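Local coordinates for probable benzoylformate decarboxylase (Rhodococcus jostii, PDB 7ORX), which binds thiamine diphosphate and a sodium ion and belongs to the family of thiamine diphosphate-dependent enzymes, at residues H147-P152 and R180-S184; A223-E228 and F245-S251; T460-G466 and N527-S531. One frame throughout, in Å; residues are numbered along the deposited sequence.

Contact 1 (H147-P152 and R180-S184); sequences HTALLP and REVHS
The His147 ring takes the Val182 methyl CG2 on one face. CG2 of Val182 lies 3.5 Å from the centroid of the His147 ring, 15° off the normal, a CH-pi contact. It is shifted toward the ND1 and CG side, with ND1 of His147 3.4 Å from CG2 of Val182. The Arg180 guanidinium approaches the same ring obliquely, NH1 of Arg180 being 3.7 Å from CD2 of His147. The two planes stand 61° apart, so this is not a stack. The arginine chain bends at chi2 and chi3, with chi3 at 58°, and this brings the guanidinium back toward the ring. Its polar end is held by the second subunit: NE is hydrogen-bonded to Gly314 O and NH1 to Ala308 O of that chain. Within the contact's own chain, Arg18 packs against both His147 and Arg180.

Farther along, CD1 of Leu151 reaches CG1 of Val182 at 3.7 Å, the two side chains crossing at about a right angle. The same CD1 of Leu151 lies 3.5 Å from OG of Ser184. The Pro152 ring covers the end of that serine, its CG and CD both near OG.

No hydrogen bond crosses between the segments. The end of helix 138-149 and the turn after it pack on one side of strand 181-184. That strand pairs in parallel with a strand of the second subunit, an arrangement typical of a beta-sheet continued across a subunit interface.

Contact 2 (A223-E228 and F245-S251); sequences AVLLAE and FPTRHPS
Helix 220-230 is the crossover helix of a beta-alpha-beta unit in a Rossmann-like domain, and its Val224, Ala227 and Glu228 meet the loop that follows the unit's second strand. Val224 divides its branches. CG2 of Val224 packs on CD of Pro246 at 3.4 Å and on CE1 of Phe245 at 3.7 Å, while CG1 turns to the His249 ring. Pro246 CD also lies over one face of the Phe245 ring, so proline, phenylalanine and valine form one apolar cluster. CB of Ala227 adds to it, 4.0 Å from CZ of Phe245.

The polar link is a His-carboxylate hydrogen bond. NE2 of His249 donates to OE2 of Glu228 at 3.0 Å, nearly straight at 167°. The oxygen lies in the imidazole plane, but the nitrogen meets it from above the carboxylate plane. On the other ring nitrogen, ND1 of His249 accepts from the backbone N of Ser251 at 3.0 Å. Both ring nitrogens are thus engaged, which limits rotation of the ring. Ser251 OG is hydrogen-bonded to Ala232 O.

On the sheet, Leu210 of strand 206-210 touches Phe245 and Ala223. Phe245, Ala227 and Ser251 rest on Val234 of strand 234-236, and helix 321-331 meets Ala223 through Leu325.

Contact 3 (T460-G466 and N527-S531); sequences TYGALRG and NFDES. With NA (sodium ion), chain J; TPP (thiamine diphosphate), chain I.
Apolar contacts centre on the Phe528 ring. CG of Phe528 lies anti to that residue's backbone N (chi1 -176°), which turns the ring toward the start of helix 462-470. CA of Gly462 sits over one face, 4.0 Å from the centroid of the Phe528 ring, in a CH-pi contact. CD of Arg465 comes obliquely to CE2 of Phe528 at 3.4 Å, and the Thr460 methyl CG2 reaches the ring at CG and CD2.

The Arg465-Glu530 salt bridge is long, and only the charges act. OE1 of Glu530 lies over a face of the Arg465 guanidinium, 4.0 Å from NE of Arg465, so no N-H points at it. The stronger partner of Arg465 is Asp480.

Metal coordination follows the GDG...NN motif of thiamine diphosphate enzymes. O of Thr460 binds the sodium ion at 2.0 Å, joined by Asp431, Asn458, a water and diphosphate oxygens O2A and O3B.

Hydrogen bonds to the cofactor come from two backbone N atoms. N of Ala463 donates to O2B of thiamine diphosphate at 2.9 Å, and N of Gly462 makes a weak bond to O3B. The helix start may also favour the diphosphate electrostatically.

Over the face of the Tyr461 ring lies the cofactor methyl CM4, near the ring centre. The OH of Tyr461 is hydrogen-bonded to Asn26 of the third subunit.

In the fold
All three contacts are partly buried, and they share no helix or strand. Contact 1 sets a helix end against a strand at a subunit interface. Contact 2 lies within the central domain, and no other chain touches its segments. Contact 3 borders the cofactor pocket near the chain terminus, on the opposite side of the chain's centre from contact 1, with centres about 44 Å apart. Contact 2 is about 31 Å from contact 1 and 33 Å from contact 3, centre to centre. The chemistry varies with place. Contact 2 alone has a hydrogen bond between its segments. Contacts 1 and 3 each have a CH-pi contact, and contact 3 also has a long salt bridge beside metal and diphosphate binding.

Contact 1 (H147-P152 and R180-S184)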
loop_
_atom_site.group_PDB
_atom_site.type_symbol
_atom_site.label_atom_id
_atom_site.label_comp_id
_atom_site.label_asym_id
_atom_site.label_seq_id
_atom_site.Cartn_x
_atom_site.Cartn_y
_atom_site.Cartn_z
ATOM N N HIS C 147 19.063 -9.179 9.055
ATOM C CA HIS C 147 19.294 -8.408 10.303
ATOM C C HIS C 147 17.960 -7.912 10.852
ATOM O O HIS C 147 17.765 -7.894 12.092
ATOM C CB HIS C 147 20.190 -7.207 10.025
ATOM C CG HIS C 147 21.601 -7.572 9.753
ATOM N ND1 HIS C 147 22.310 -8.410 10.589
ATOM C CD2 HIS C 147 22.444 -7.162 8.771
ATOM C CE1 HIS C 147 23.542 -8.516 10.118
ATOM N NE2 HIS C 147 23.646 -7.752 9.001
ATOM N N THR C 148 17.139 -7.417 9.929
ATOM C CA THR C 148 15.775 -6.880 10.181
ATOM C C THR C 148 14.929 -8.002 10.795
ATOM O O THR C 148 14.289 -7.753 11.796
ATOM C CB THR C 148 15.119 -6.361 8.895
ATOM O OG1 THR C 148 15.907 -5.324 8.313
ATOM C CG2 THR C 148 13.723 -5.834 9.118
ATOM N N ALA C 149 14.890 -9.193 10.215
ATOM C CA ALA C 149 14.103 -10.317 10.776
ATOM C C ALA C 149 14.473 -10.586 12.245
ATOM O O ALA C 149 13.525 -10.875 13.000
ATOM C CB ALA C 149 14.261 -11.536 9.924
ATOM N N LEU C 150 15.735 -10.412 12.663
ATOM C CA LEU C 150 16.230 -10.767 14.020
ATOM C C LEU C 150 16.212 -9.577 14.963
ATOM O O LEU C 150 16.595 -9.728 16.143
ATOM C CB LEU C 150 17.646 -11.319 13.925
ATOM C CG LEU C 150 17.751 -12.635 13.172
ATOM C CD1 LEU C 150 19.153 -12.880 12.669
ATOM C CD2 LEU C 150 17.301 -13.791 14.039
ATOM N N LEU C 151 15.743 -8.447 14.486
ATOM C CA LEU C 151 15.790 -7.196 15.290
ATOM C C LEU C 151 14.512 -7.126 16.113
ATOM O O LEU C 151 13.435 -7.230 15.535
ATOM C CB LEU C 151 15.919 -6.004 14.335
ATOM C CG LEU C 151 16.953 -4.953 14.701
ATOM C CD1 LEU C 151 18.199 -5.561 15.338
ATOM C CD2 LEU C 151 17.274 -4.167 13.448
ATOM N N PRO C 152 14.589 -6.999 17.461
ATOM C CA PRO C 152 13.410 -6.665 18.261
ATOM C C PRO C 152 12.605 -5.602 17.523
ATOM O O PRO C 152 13.174 -4.601 17.104
ATOM C CB PRO C 152 13.995 -6.098 19.565
ATOM C CG PRO C 152 15.510 -6.244 19.427
ATOM C CD PRO C 152 15.780 -7.223 18.294
ATOM N N ARG C 180 29.655 -8.144 8.657
ATOM C CA ARG C 180 28.582 -7.386 9.352
ATOM C C ARG C 180 27.984 -8.240 10.463
ATOM O O ARG C 180 27.723 -9.422 10.224
ATOM C CB ARG C 180 27.449 -6.924 8.423
ATOM C CG ARG C 180 27.878 -5.844 7.425
ATOM C CD ARG C 180 26.919 -4.680 7.212
ATOM N NE ARG C 180 26.675 -4.010 8.474
ATOM C CZ ARG C 180 25.471 -3.738 8.982
ATOM N NH1 ARG C 180 24.342 -3.984 8.325
ATOM N NH2 ARG C 180 25.409 -3.159 10.164
ATOM N N GLU C 181 27.864 -7.625 11.638
ATOM C CA GLU C 181 27.028 -8.026 12.781
ATOM C C GLU C 181 26.104 -6.848 13.122
ATOM O O GLU C 181 26.441 -5.726 12.803
ATOM C CB GLU C 181 27.916 -8.428 13.963
ATOM C CG GLU C 181 28.735 -9.693 13.704
ATOM C CD GLU C 181 30.062 -9.709 14.454
ATOM O OE1 GLU C 181 30.044 -9.777 15.719
ATOM O OE2 GLU C 181 31.130 -9.577 13.781
ATOM N N VAL C 182 24.954 -7.124 13.739
ATOM C CA VAL C 182 24.027 -6.133 14.354
ATOM C C VAL C 182 23.686 -6.635 15.751
ATOM O O VAL C 182 23.108 -7.679 15.816
ATOM C CB VAL C 182 22.743 -6.025 13.516
ATOM C CG1 VAL C 182 21.709 -5.180 14.218
ATOM C CG2 VAL C 182 22.984 -5.479 12.117
ATOM N N HIS C 183 23.999 -5.919 16.813
ATOM C CA HIS C 183 23.651 -6.287 18.208
ATOM C C HIS C 183 22.502 -5.415 18.721
ATOM O O HIS C 183 22.556 -4.232 18.458
ATOM C CB HIS C 183 24.897 -6.126 19.100
ATOM C CG HIS C 183 26.104 -6.801 18.542
ATOM N ND1 HIS C 183 26.099 -8.128 18.197
ATOM C CD2 HIS C 183 27.328 -6.350 18.224
ATOM C CE1 HIS C 183 27.268 -8.450 17.684
ATOM N NE2 HIS C 183 28.033 -7.388 17.684
ATOM N N SER C 184 21.524 -5.954 19.463
ATOM C CA SER C 184 20.522 -5.156 20.227
ATOM C C SER C 184 20.982 -4.990 21.667
ATOM O O SER C 184 21.397 -6.001 22.222
ATOM C CB SER C 184 19.180 -5.797 20.170
ATOM O OG SER C 184 18.780 -5.929 18.813
#

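Contact 2 (A223-E228 and F245-S251)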
loop_
_atom_site.group_PDB
_atom_site.type_symbol
_atom_site.label_atom_id
_atom_site.label_comp_id
_atom_site.label_asym_id
_atom_site.label_seq_id
_atom_site.Cartn_x
_atom_site.Cartn_y
_atom_site.Cartn_z
ATOM N N ALA C 223 11.827 -16.833 35.326
ATOM C CA ALA C 223 10.412 -16.649 35.672
ATOM C C ALA C 223 10.094 -17.513 36.903
ATOM O O ALA C 223 9.416 -17.026 37.827
ATOM C CB ALA C 223 9.570 -17.067 34.515
ATOM N N VAL C 224 10.569 -18.762 36.919
ATOM C CA VAL C 224 10.347 -19.686 38.064
ATOM C C VAL C 224 10.950 -19.041 39.299
ATOM O O VAL C 224 10.244 -18.949 40.316
ATOM C CB VAL C 224 10.911 -21.098 37.834
ATOM C CG1 VAL C 224 11.149 -21.812 39.149
ATOM C CG2 VAL C 224 10.011 -21.926 36.927
ATOM N N LEU C 225 12.209 -18.604 39.211
ATOM C CA LEU C 225 12.922 -18.118 40.413
ATOM C C LEU C 225 12.185 -16.889 40.950
ATOM O O LEU C 225 12.036 -16.745 42.164
ATOM C CB LEU C 225 14.368 -17.843 40.033
ATOM C CG LEU C 225 15.222 -17.251 41.154
ATOM C CD1 LEU C 225 15.179 -18.105 42.419
ATOM C CD2 LEU C 225 16.638 -17.067 40.667
ATOM N N LEU C 226 11.669 -16.061 40.064
ATOM C CA LEU C 226 10.961 -14.808 40.431
ATOM C C LEU C 226 9.647 -15.137 41.137
ATOM O O LEU C 226 9.361 -14.506 42.149
ATOM C CB LEU C 226 10.725 -13.967 39.168
ATOM C CG LEU C 226 9.971 -12.656 39.400
ATOM C CD1 LEU C 226 10.708 -11.786 40.419
ATOM C CD2 LEU C 226 9.786 -11.883 38.097
ATOM N N ALA C 227 8.870 -16.091 40.610
ATOM C CA ALA C 227 7.640 -16.589 41.255
ATOM C C ALA C 227 7.980 -17.165 42.632
ATOM O O ALA C 227 7.210 -16.876 43.567
ATOM C CB ALA C 227 6.952 -17.605 40.371
ATOM N N GLU C 228 9.065 -17.942 42.771
ATOM C CA GLU C 228 9.512 -18.467 44.094
ATOM C C GLU C 228 9.772 -17.297 45.049
ATOM O O GLU C 228 9.251 -17.323 46.172
ATOM C CB GLU C 228 10.692 -19.426 43.960
ATOM C CG GLU C 228 10.229 -20.866 43.668
ATOM C CD GLU C 228 11.220 -21.791 42.963
ATOM O OE1 GLU C 228 12.384 -21.306 42.656
ATOM O OE2 GLU C 228 10.822 -22.985 42.687
ATOM N N PHE C 245 6.248 -21.516 31.342
ATOM C CA PHE C 245 6.415 -21.858 32.776
ATOM C C PHE C 245 6.109 -23.325 32.997
ATOM O O PHE C 245 5.246 -23.864 32.317
ATOM C CB PHE C 245 5.431 -21.016 33.575
ATOM C CG PHE C 245 5.778 -20.854 35.017
ATOM C CD1 PHE C 245 6.743 -19.945 35.403
ATOM C CD2 PHE C 245 5.085 -21.549 35.982
ATOM C CE1 PHE C 245 7.053 -19.767 36.737
ATOM C CE2 PHE C 245 5.387 -21.361 37.326
ATOM C CZ PHE C 245 6.385 -20.481 37.705
ATOM N N PRO C 246 6.759 -23.996 33.966
ATOM C CA PRO C 246 6.416 -25.391 34.273
ATOM C C PRO C 246 4.949 -25.505 34.742
ATOM O O PRO C 246 4.583 -24.825 35.649
ATOM C CB PRO C 246 7.419 -25.794 35.373
ATOM C CG PRO C 246 8.426 -24.682 35.513
ATOM C CD PRO C 246 7.837 -23.469 34.806
ATOM N N THR C 247 4.129 -26.345 34.118
ATOM C CA THR C 247 2.673 -26.471 34.449
ATOM C C THR C 247 2.424 -27.210 35.764
ATOM O O THR C 247 1.253 -27.249 36.142
ATOM C CB THR C 247 1.861 -27.188 33.364
ATOM O OG1 THR C 247 2.223 -28.569 33.315
ATOM C CG2 THR C 247 2.028 -26.507 32.019
ATOM N N ARG C 248 3.441 -27.783 36.414
ATOM C CA ARG C 248 3.213 -28.475 37.723
ATOM C C ARG C 248 4.042 -27.766 38.807
ATOM O O ARG C 248 4.287 -28.306 39.869
ATOM C CB ARG C 248 3.479 -29.986 37.655
ATOM C CG ARG C 248 2.705 -30.709 36.563
ATOM C CD ARG C 248 1.198 -30.601 36.740
ATOM N NE ARG C 248 0.728 -31.414 37.882
ATOM C CZ ARG C 248 -0.432 -31.207 38.516
ATOM N NH1 ARG C 248 -1.251 -30.252 38.108
ATOM N NH2 ARG C 248 -0.787 -31.943 39.554
ATOM N N HIS C 249 4.482 -26.576 38.549
ATOM C CA HIS C 249 5.068 -25.741 39.616
ATOM C C HIS C 249 3.974 -25.281 40.572
ATOM O O HIS C 249 2.866 -24.972 40.153
ATOM C CB HIS C 249 5.804 -24.560 39.001
ATOM C CG HIS C 249 6.612 -23.832 40.004
ATOM N ND1 HIS C 249 6.076 -22.823 40.726
ATOM C CD2 HIS C 249 7.893 -23.972 40.412
ATOM C CE1 HIS C 249 6.995 -22.348 41.558
ATOM N NE2 HIS C 249 8.139 -23.029 41.365
ATOM N N PRO C 250 4.250 -25.183 41.887
ATOM C CA PRO C 250 3.312 -24.574 42.834
ATOM C C PRO C 250 2.578 -23.317 42.354
ATOM O O PRO C 250 1.379 -23.254 42.503
ATOM C CB PRO C 250 4.233 -24.280 44.021
ATOM C CG PRO C 250 5.087 -25.533 44.027
ATOM C CD PRO C 250 5.440 -25.724 42.562
ATOM N N SER C 251 3.305 -22.360 41.775
ATOM C CA SER C 251 2.771 -21.046 41.335
ATOM C C SER C 251 1.817 -21.190 40.144
ATOM O O SER C 251 0.995 -20.310 39.958
ATOM C CB SER C 251 3.871 -20.098 41.032
ATOM O OG SER C 251 4.527 -19.658 42.232
#

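Contact 3 (T460-G466 and N527-S531)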
loop_
_atom_site.group_PDB
_atom_site.type_symbol
_atom_site.label_atom_id
_atom_site.label_comp_id
_atom_site.label_asym_id
_atom_site.label_seq_id
_atom_site.Cartn_x
_atom_site.Cartn_y
_atom_site.Cartn_z
ATOM N N THR C 460 -16.325 -32.742 13.346
ATOM C CA THR C 460 -16.892 -31.373 13.419
ATOM C C THR C 460 -15.782 -30.310 13.594
ATOM O O THR C 460 -14.623 -30.636 14.012
ATOM C CB THR C 460 -17.939 -31.333 14.539
ATOM O OG1 THR C 460 -18.795 -30.202 14.381
ATOM C CG2 THR C 460 -17.325 -31.292 15.918
ATOM N N TYR C 461 -16.137 -29.062 13.283
ATOM C CA TYR C 461 -15.445 -27.832 13.740
ATOM C C TYR C 461 -15.979 -27.490 15.134
ATOM O O TYR C 461 -16.917 -26.701 15.259
ATOM C CB TYR C 461 -15.664 -26.689 12.741
ATOM C CG TYR C 461 -15.021 -26.847 11.382
ATOM C CD1 TYR C 461 -13.798 -27.473 11.212
ATOM C CD2 TYR C 461 -15.617 -26.295 10.264
ATOM C CE1 TYR C 461 -13.200 -27.563 9.967
ATOM C CE2 TYR C 461 -15.027 -26.374 9.011
ATOM C CZ TYR C 461 -13.806 -27.006 8.859
ATOM O OH TYR C 461 -13.189 -27.073 7.636
ATOM N N GLY C 462 -15.419 -28.125 16.154
ATOM C CA GLY C 462 -15.943 -28.088 17.535
ATOM C C GLY C 462 -15.967 -26.687 18.122
ATOM O O GLY C 462 -17.017 -26.314 18.671
ATOM N N ALA C 463 -14.867 -25.924 18.022
ATOM C CA ALA C 463 -14.738 -24.581 18.643
ATOM C C ALA C 463 -15.738 -23.609 18.003
ATOM O O ALA C 463 -16.117 -22.659 18.698
ATOM C CB ALA C 463 -13.316 -24.067 18.535
ATOM N N LEU C 464 -16.145 -23.843 16.745
ATOM C CA LEU C 464 -17.156 -23.031 16.005
ATOM C C LEU C 464 -18.574 -23.358 16.460
ATOM O O LEU C 464 -19.429 -22.471 16.296
ATOM C CB LEU C 464 -17.056 -23.268 14.493
ATOM C CG LEU C 464 -15.879 -22.618 13.777
ATOM C CD1 LEU C 464 -16.169 -22.588 12.282
ATOM C CD2 LEU C 464 -15.587 -21.218 14.343
ATOM N N ARG C 465 -18.821 -24.595 16.925
ATOM C CA ARG C 465 -20.071 -24.969 17.639
ATOM C C ARG C 465 -20.088 -24.299 19.015
ATOM O O ARG C 465 -21.153 -23.787 19.376
ATOM C CB ARG C 465 -20.202 -26.483 17.760
ATOM C CG ARG C 465 -20.480 -27.191 16.441
ATOM C CD ARG C 465 -20.949 -28.615 16.691
ATOM N NE ARG C 465 -21.483 -29.163 15.460
ATOM C CZ ARG C 465 -22.667 -28.860 14.959
ATOM N NH1 ARG C 465 -23.463 -28.011 15.587
ATOM N NH2 ARG C 465 -23.039 -29.380 13.803
ATOM N N GLY C 466 -18.936 -24.266 19.720
ATOM C CA GLY C 466 -18.669 -23.472 20.954
ATOM C C GLY C 466 -19.056 -22.006 20.821
ATOM O O GLY C 466 -19.666 -21.459 21.756
ATOM N N ASN C 527 -14.981 -37.360 21.418
ATOM C CA ASN C 527 -16.383 -36.951 21.706
ATOM C C ASN C 527 -16.456 -35.435 21.864
ATOM O O ASN C 527 -15.593 -34.808 22.621
ATOM C CB ASN C 527 -16.947 -37.576 22.983
ATOM C CG ASN C 527 -16.557 -39.027 23.136
ATOM O OD1 ASN C 527 -16.696 -39.825 22.195
ATOM N ND2 ASN C 527 -16.046 -39.356 24.309
ATOM N N PHE C 528 -17.461 -34.865 21.200
ATOM C CA PHE C 528 -17.803 -33.428 21.284
ATOM C C PHE C 528 -19.113 -33.331 22.066
ATOM O O PHE C 528 -20.087 -33.974 21.588
ATOM C CB PHE C 528 -17.852 -32.780 19.890
ATOM C CG PHE C 528 -18.101 -31.298 19.981
ATOM C CD1 PHE C 528 -17.177 -30.471 20.616
ATOM C CD2 PHE C 528 -19.291 -30.747 19.524
ATOM C CE1 PHE C 528 -17.425 -29.117 20.771
ATOM C CE2 PHE C 528 -19.539 -29.394 19.691
ATOM C CZ PHE C 528 -18.608 -28.581 20.314
ATOM N N ASP C 529 -19.109 -32.586 23.186
ATOM C CA ASP C 529 -20.296 -32.242 24.032
ATOM C C ASP C 529 -21.363 -31.459 23.238
ATOM O O ASP C 529 -21.137 -30.259 22.924
ATOM C CB ASP C 529 -19.914 -31.414 25.272
ATOM C CG ASP C 529 -19.114 -32.171 26.316
ATOM O OD1 ASP C 529 -17.877 -32.032 26.248
ATOM O OD2 ASP C 529 -19.725 -32.893 27.173
ATOM N N GLU C 530 -22.492 -32.126 22.917
ATOM C CA GLU C 530 -23.690 -31.555 22.231
ATOM C C GLU C 530 -24.769 -31.274 23.292
ATOM O O GLU C 530 -25.712 -30.499 22.978
ATOM C CB GLU C 530 -24.142 -32.463 21.066
ATOM C CG GLU C 530 -23.048 -32.650 20.012
ATOM C CD GLU C 530 -23.503 -32.774 18.562
ATOM O OE1 GLU C 530 -22.817 -32.203 17.671
ATOM O OE2 GLU C 530 -24.548 -33.432 18.337
ATOM N N SER C 531 -24.657 -31.880 24.494
ATOM C CA SER C 531 -25.319 -31.466 25.777
ATOM C C SER C 531 -24.271 -30.827 26.712
ATOM O O SER C 531 -24.556 -29.955 27.542
ATOM C CB SER C 531 -26.025 -32.625 26.504
ATOM O OG SER C 531 -27.437 -32.625 26.310
ATOM O OXT SER C 531 -23.087 -31.167 26.688
HETATM NA NA NA J . -13.101 -31.337 15.139
HETATM N "N1'" TPP I . -9.835 -20.862 8.593
HETATM C "C2'" TPP I . -8.594 -20.666 9.055
HETATM C CM2 TPP I . -7.471 -20.645 8.071
HETATM N "N3'" TPP I . -8.284 -20.476 10.337
HETATM C "C4'" TPP I . -9.291 -20.475 11.226
HETATM N "N4'" TPP I . -8.948 -20.274 12.505
HETATM C "C5'" TPP I . -10.635 -20.689 10.838
HETATM C "C6'" TPP I . -10.836 -20.864 9.483
HETATM C "C7'" TPP I . -11.792 -20.719 11.825
HETATM N N3 TPP I . -11.770 -21.888 12.738
HETATM C C2 TPP I . -11.487 -21.766 14.039
HETATM S S1 TPP I . -11.610 -23.245 14.898
HETATM C C5 TPP I . -12.068 -24.037 13.420
HETATM C C4 TPP I . -12.030 -23.204 12.348
HETATM C CM4 TPP I . -12.278 -23.596 10.921
HETATM C C6 TPP I . -12.502 -25.477 13.426
HETATM C C7 TPP I . -11.362 -26.449 13.361
HETATM O O7 TPP I . -11.508 -27.330 14.491
HETATM P PA TPP I . -10.765 -28.742 14.545
HETATM O O1A TPP I . -9.357 -28.815 14.052
HETATM O O2A TPP I . -11.729 -29.673 13.891
HETATM O O3A TPP I . -10.774 -28.875 16.143
HETATM P PB TPP I . -12.040 -28.878 17.168
HETATM O O1B TPP I . -11.499 -29.077 18.574
HETATM O O2B TPP I . -12.769 -27.563 16.990
HETATM O O3B TPP I . -12.872 -30.054 16.703
HETATM O O HOH W 1 -11.400 -32.359 16.428
#